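Local coordinates for Lmo0741 protein (Listeria monocytogenes, PDB 4R1H) that probably binds DNA as a transcriptional regulator of the GntR family, through a winged helix-turn-helix domain, at residues I24-L35 / T71-I82. Sequence-based numbering, arbitrary orientation. Where two conformers were deposited one is given.
Sequences IVTGTYEAGDKL and TGKYLTEDKRRI
Leu75 meets Ile24 and the loop 29-35 in this winged helix-turn-helix domain, where residues 33-35 lie antiparallel beside wing strand 72-75. The tight part is largely apolar. At Leu75, chi1 of -179° brings CG nearer Ile24 than CB, and the two methyls reach different partners: CD1 packs against Ile24 CD1 at 3.6 Å, while CD2 lies against the loop, 3.5 Å from Glu30 O. Branched Ile24 has a second methyl to spend, and its CG2 touches Ile82 CG2 at 3.9 Å, tying helix 12-25 to the start of helix 79-103. Ala31, small enough for the loop to come close, sets CB 3.8 Å from Ile82 CD1. Backbone bonds join the two edges around the single bridge of Lys34 with Tyr74: Leu75 N to Asp33 O and, nearly straight at 171°, Leu35 N to Lys73 O. Gly32, whose positive phi suits the type II turn 30-33, gives only weak bonds to Leu75 O and Thr76 O. The solvent side is looser in kind: the long, flexible chain of exposed Lys34 runs extended, laying CG over one face of the Tyr74 ring, and its NZ donates to Thr71 O at 3.2 Å, tilted 25° from the carbonyl plane.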
loop_
_atom_site.group_PDB
_atom_site.type_symbol
_atom_site.label_atom_id
_atom_site.label_comp_id
_atom_site.label_asym_id
_atom_site.label_seq_id
_atom_site.Cartn_x
_atom_site.Cartn_y
_atom_site.Cartn_z
ATOM N N ILE A 24 -16.004 -6.574 10.268
ATOM C CA ILE A 24 -16.647 -7.790 9.825
ATOM C C ILE A 24 -15.703 -9.012 9.775
ATOM O O ILE A 24 -15.949 -10.028 10.416
ATOM C CB ILE A 24 -17.300 -7.614 8.470
ATOM C CG1 ILE A 24 -18.408 -6.623 8.602
ATOM C CG2 ILE A 24 -17.755 -8.997 7.966
ATOM C CD1 ILE A 24 -18.951 -6.154 7.292
ATOM N N VAL A 25 -14.562 -8.857 9.126
ATOM C CA VAL A 25 -13.601 -9.948 8.967
ATOM C C VAL A 25 -13.031 -10.377 10.307
ATOM O O VAL A 25 -12.882 -11.592 10.568
ATOM C CB VAL A 25 -12.536 -9.557 7.937
ATOM C CG1 VAL A 25 -11.376 -10.552 7.940
ATOM C CG2 VAL A 25 -13.194 -9.539 6.571
ATOM N N THR A 26 -12.811 -9.438 11.215
ATOM C CA THR A 26 -12.312 -9.776 12.557
ATOM C C THR A 26 -13.397 -10.289 13.508
ATOM O O THR A 26 -13.092 -10.744 14.598
ATOM C CB THR A 26 -11.613 -8.591 13.261
ATOM O OG1 THR A 26 -12.539 -7.541 13.433
ATOM C CG2 THR A 26 -10.491 -8.117 12.446
ATOM N N GLY A 27 -14.669 -10.254 13.134
ATOM C CA GLY A 27 -15.694 -10.776 13.999
ATOM C C GLY A 27 -16.092 -9.803 15.064
ATOM O O GLY A 27 -16.838 -10.137 15.959
ATOM N N THR A 28 -15.689 -8.548 14.938
ATOM C CA THR A 28 -16.186 -7.512 15.841
ATOM C C THR A 28 -17.687 -7.378 15.648
ATOM O O THR A 28 -18.445 -7.241 16.594
ATOM C CB THR A 28 -15.420 -6.192 15.597
ATOM O OG1 THR A 28 -14.044 -6.458 15.833
ATOM C CG2 THR A 28 -15.878 -5.100 16.522
ATOM N N TYR A 29 -18.117 -7.424 14.411
ATOM C CA TYR A 29 -19.521 -7.599 14.095
ATOM C C TYR A 29 -19.647 -9.092 13.756
ATOM O O TYR A 29 -18.891 -9.610 12.912
ATOM C CB TYR A 29 -19.940 -6.729 12.895
ATOM C CG TYR A 29 -19.711 -5.196 12.947
ATOM C CD1 TYR A 29 -19.412 -4.503 14.129
ATOM C CD2 TYR A 29 -19.844 -4.444 11.797
ATOM C CE1 TYR A 29 -19.230 -3.110 14.123
ATOM C CE2 TYR A 29 -19.671 -3.054 11.784
ATOM C CZ TYR A 29 -19.366 -2.375 12.943
ATOM O OH TYR A 29 -19.227 -0.954 12.879
ATOM N N GLU A 30 -20.541 -9.842 14.422
ATOM C CA GLU A 30 -20.734 -11.248 14.061
ATOM C C GLU A 30 -21.931 -11.387 13.098
ATOM O O GLU A 30 -22.805 -10.538 13.051
ATOM C CB GLU A 30 -20.855 -12.165 15.301
ATOM C CG GLU A 30 -19.715 -12.076 16.344
ATOM C CD GLU A 30 -18.413 -12.805 15.973
ATOM O OE1 GLU A 30 -18.346 -13.421 14.882
ATOM O OE2 GLU A 30 -17.432 -12.760 16.778
ATOM N N ALA A 31 -21.908 -12.455 12.321
ATOM C CA ALA A 31 -22.868 -12.693 11.278
ATOM C C ALA A 31 -24.257 -12.572 11.862
ATOM O O ALA A 31 -24.536 -13.134 12.948
ATOM C CB ALA A 31 -22.619 -14.062 10.653
ATOM N N GLY A 32 -25.102 -11.798 11.195
ATOM C CA GLY A 32 -26.471 -11.598 11.592
ATOM C C GLY A 32 -26.661 -10.421 12.521
ATOM O O GLY A 32 -27.777 -10.044 12.764
ATOM N N ASP A 33 -25.580 -9.814 13.015
ATOM C CA ASP A 33 -25.705 -8.698 14.013
ATOM C C ASP A 33 -26.307 -7.438 13.448
ATOM O O ASP A 33 -26.083 -7.105 12.278
ATOM C CB ASP A 33 -24.299 -8.291 14.587
ATOM C CG ASP A 33 -23.775 -9.257 15.682
ATOM O OD1 ASP A 33 -24.557 -10.089 16.134
ATOM O OD2 ASP A 33 -22.577 -9.182 16.078
ATOM N N LYS A 34 -27.056 -6.722 14.291
ATOM C CA LYS A 34 -27.547 -5.385 13.979
ATOM C C LYS A 34 -26.373 -4.389 13.947
ATOM O O LYS A 34 -25.495 -4.447 14.802
ATOM C CB LYS A 34 -28.569 -4.945 15.023
ATOM C CG LYS A 34 -29.135 -3.576 14.732
ATOM C CD LYS A 34 -30.434 -3.417 15.492
ATOM C CE LYS A 34 -31.090 -2.136 15.083
ATOM N NZ LYS A 34 -32.186 -1.865 16.044
ATOM N N LEU A 35 -26.349 -3.529 12.931
ATOM C CA LEU A 35 -25.253 -2.558 12.745
ATOM C C LEU A 35 -25.680 -1.229 13.342
ATOM O O LEU A 35 -26.843 -1.013 13.627
ATOM C CB LEU A 35 -24.921 -2.340 11.266
ATOM C CG LEU A 35 -24.420 -3.591 10.512
ATOM C CD1 LEU A 35 -24.299 -3.240 9.058
ATOM C CD2 LEU A 35 -23.087 -4.078 10.993
ATOM N N THR A 71 -36.646 -1.391 11.262
ATOM C CA THR A 71 -35.923 -1.998 12.384
ATOM C C THR A 71 -34.418 -1.659 12.371
ATOM O O THR A 71 -33.870 -1.343 13.429
ATOM C CB THR A 71 -36.173 -3.513 12.494
ATOM O OG1 THR A 71 -37.589 -3.744 12.548
ATOM C CG2 THR A 71 -35.554 -4.066 13.750
ATOM N N GLY A 72 -33.767 -1.674 11.203
ATOM C CA GLY A 72 -32.321 -1.464 11.139
ATOM C C GLY A 72 -31.580 -2.154 10.002
ATOM O O GLY A 72 -32.177 -2.628 9.013
ATOM N N LYS A 73 -30.258 -2.159 10.137
ATOM C CA LYS A 73 -29.372 -2.750 9.169
ATOM C C LYS A 73 -28.561 -3.833 9.862
ATOM O O LYS A 73 -28.176 -3.692 11.019
ATOM C CB LYS A 73 -28.466 -1.727 8.545
ATOM C CG LYS A 73 -29.256 -0.712 7.700
ATOM C CD LYS A 73 -28.370 0.179 6.875
ATOM C CE LYS A 73 -29.172 1.335 6.283
ATOM N NZ LYS A 73 -29.857 0.875 5.049
ATOM N N TYR A 74 -28.330 -4.900 9.117
ATOM C CA TYR A 74 -27.788 -6.110 9.649
ATOM C C TYR A 74 -26.686 -6.648 8.793
ATOM O O TYR A 74 -26.749 -6.680 7.563
ATOM C CB TYR A 74 -28.876 -7.204 9.726
ATOM C CG TYR A 74 -29.984 -6.853 10.742
ATOM C CD1 TYR A 74 -30.997 -6.007 10.392
ATOM C CD2 TYR A 74 -29.948 -7.360 12.020
ATOM C CE1 TYR A 74 -31.964 -5.632 11.320
ATOM C CE2 TYR A 74 -30.920 -7.008 12.956
ATOM C CZ TYR A 74 -31.912 -6.137 12.583
ATOM O OH TYR A 74 -32.889 -5.771 13.477
ATOM N N LEU A 75 -25.732 -7.268 9.453
ATOM C CA LEU A 75 -24.721 -8.033 8.771
ATOM C C LEU A 75 -25.250 -9.330 8.255
ATOM O O LEU A 75 -25.965 -10.044 8.965
ATOM C CB LEU A 75 -23.529 -8.272 9.721
ATOM C CG LEU A 75 -22.356 -9.069 9.105
ATOM C CD1 LEU A 75 -21.720 -8.331 7.932
ATOM C CD2 LEU A 75 -21.279 -9.395 10.158
ATOM N N THR A 76 -24.908 -9.677 7.021
ATOM C CA THR A 76 -25.237 -10.976 6.514
ATOM C C THR A 76 -24.969 -12.121 7.463
ATOM O O THR A 76 -23.958 -12.123 8.217
ATOM C CB THR A 76 -24.567 -11.230 5.173
ATOM O OG1 THR A 76 -24.989 -12.473 4.644
ATOM C CG2 THR A 76 -23.001 -11.343 5.330
ATOM N N GLU A 77 -25.864 -13.115 7.480
ATOM C CA GLU A 77 -25.610 -14.269 8.275
ATOM C C GLU A 77 -24.956 -15.388 7.455
ATOM O O GLU A 77 -24.679 -16.473 7.999
ATOM C CB GLU A 77 -26.949 -14.725 8.974
ATOM C CG GLU A 77 -27.771 -15.549 8.032
ATOM C CD GLU A 77 -28.518 -14.755 6.963
ATOM O OE1 GLU A 77 -28.257 -13.575 6.732
ATOM O OE2 GLU A 77 -29.453 -15.381 6.378
ATOM N N ASP A 78 -24.654 -15.136 6.158
ATOM C CA ASP A 78 -24.103 -16.114 5.280
ATOM C C ASP A 78 -22.579 -16.176 5.530
ATOM O O ASP A 78 -21.840 -15.260 5.178
ATOM C CB ASP A 78 -24.397 -15.816 3.803
ATOM C CG ASP A 78 -23.925 -16.924 2.903
ATOM O OD1 ASP A 78 -24.615 -17.970 2.781
ATOM O OD2 ASP A 78 -22.815 -16.899 2.401
ATOM N N LYS A 79 -22.126 -17.248 6.152
ATOM C CA LYS A 79 -20.703 -17.343 6.520
ATOM C C LYS A 79 -19.788 -17.399 5.316
ATOM O O LYS A 79 -18.677 -16.848 5.365
ATOM C CB LYS A 79 -20.418 -18.556 7.392
ATOM C CG LYS A 79 -21.243 -18.691 8.670
ATOM C CD LYS A 79 -20.899 -17.738 9.814
ATOM C CE LYS A 79 -21.228 -18.410 11.157
ATOM N NZ LYS A 79 -21.068 -17.434 12.271
ATOM N N ARG A 80 -20.197 -18.072 4.244
ATOM C CA ARG A 80 -19.356 -18.138 3.078
ATOM C C ARG A 80 -19.163 -16.746 2.507
ATOM O O ARG A 80 -18.048 -16.455 1.993
ATOM C CB ARG A 80 -19.950 -19.056 2.001
ATOM C CG ARG A 80 -20.004 -20.542 2.350
ATOM C CD ARG A 80 -18.819 -21.261 1.726
ATOM N NE ARG A 80 -18.816 -22.641 2.145
ATOM C CZ ARG A 80 -19.420 -23.637 1.496
ATOM N NH1 ARG A 80 -20.060 -23.424 0.345
ATOM N NH2 ARG A 80 -19.377 -24.866 2.000
ATOM N N ARG A 81 -20.188 -15.868 2.576
ATOM C CA ARG A 81 -20.022 -14.524 2.022
ATOM C C ARG A 81 -18.934 -13.737 2.756
ATOM O O ARG A 81 -18.182 -12.934 2.173
ATOM C CB ARG A 81 -21.304 -13.672 2.043
ATOM C CG ARG A 81 -21.129 -12.285 1.492
ATOM C CD ARG A 81 -20.914 -12.371 0.014
ATOM N NE ARG A 81 -20.707 -11.065 -0.605
ATOM C CZ ARG A 81 -19.507 -10.481 -0.742
ATOM N NH1 ARG A 81 -18.409 -11.038 -0.199
ATOM N NH2 ARG A 81 -19.390 -9.306 -1.340
ATOM N N ILE A 82 -18.892 -13.916 4.056
ATOM C CA ILE A 82 -17.935 -13.223 4.885
ATOM C C ILE A 82 -16.512 -13.831 4.671
ATOM O O ILE A 82 -15.509 -13.047 4.638
ATOM C CB ILE A 82 -18.290 -13.345 6.357
ATOM C CG1 ILE A 82 -19.605 -12.534 6.621
ATOM C CG2 ILE A 82 -17.159 -12.792 7.226
ATOM C CD1 ILE A 82 -20.185 -12.740 8.006
HETATM O O HOH W 1 -29.177 -0.582 12.367
#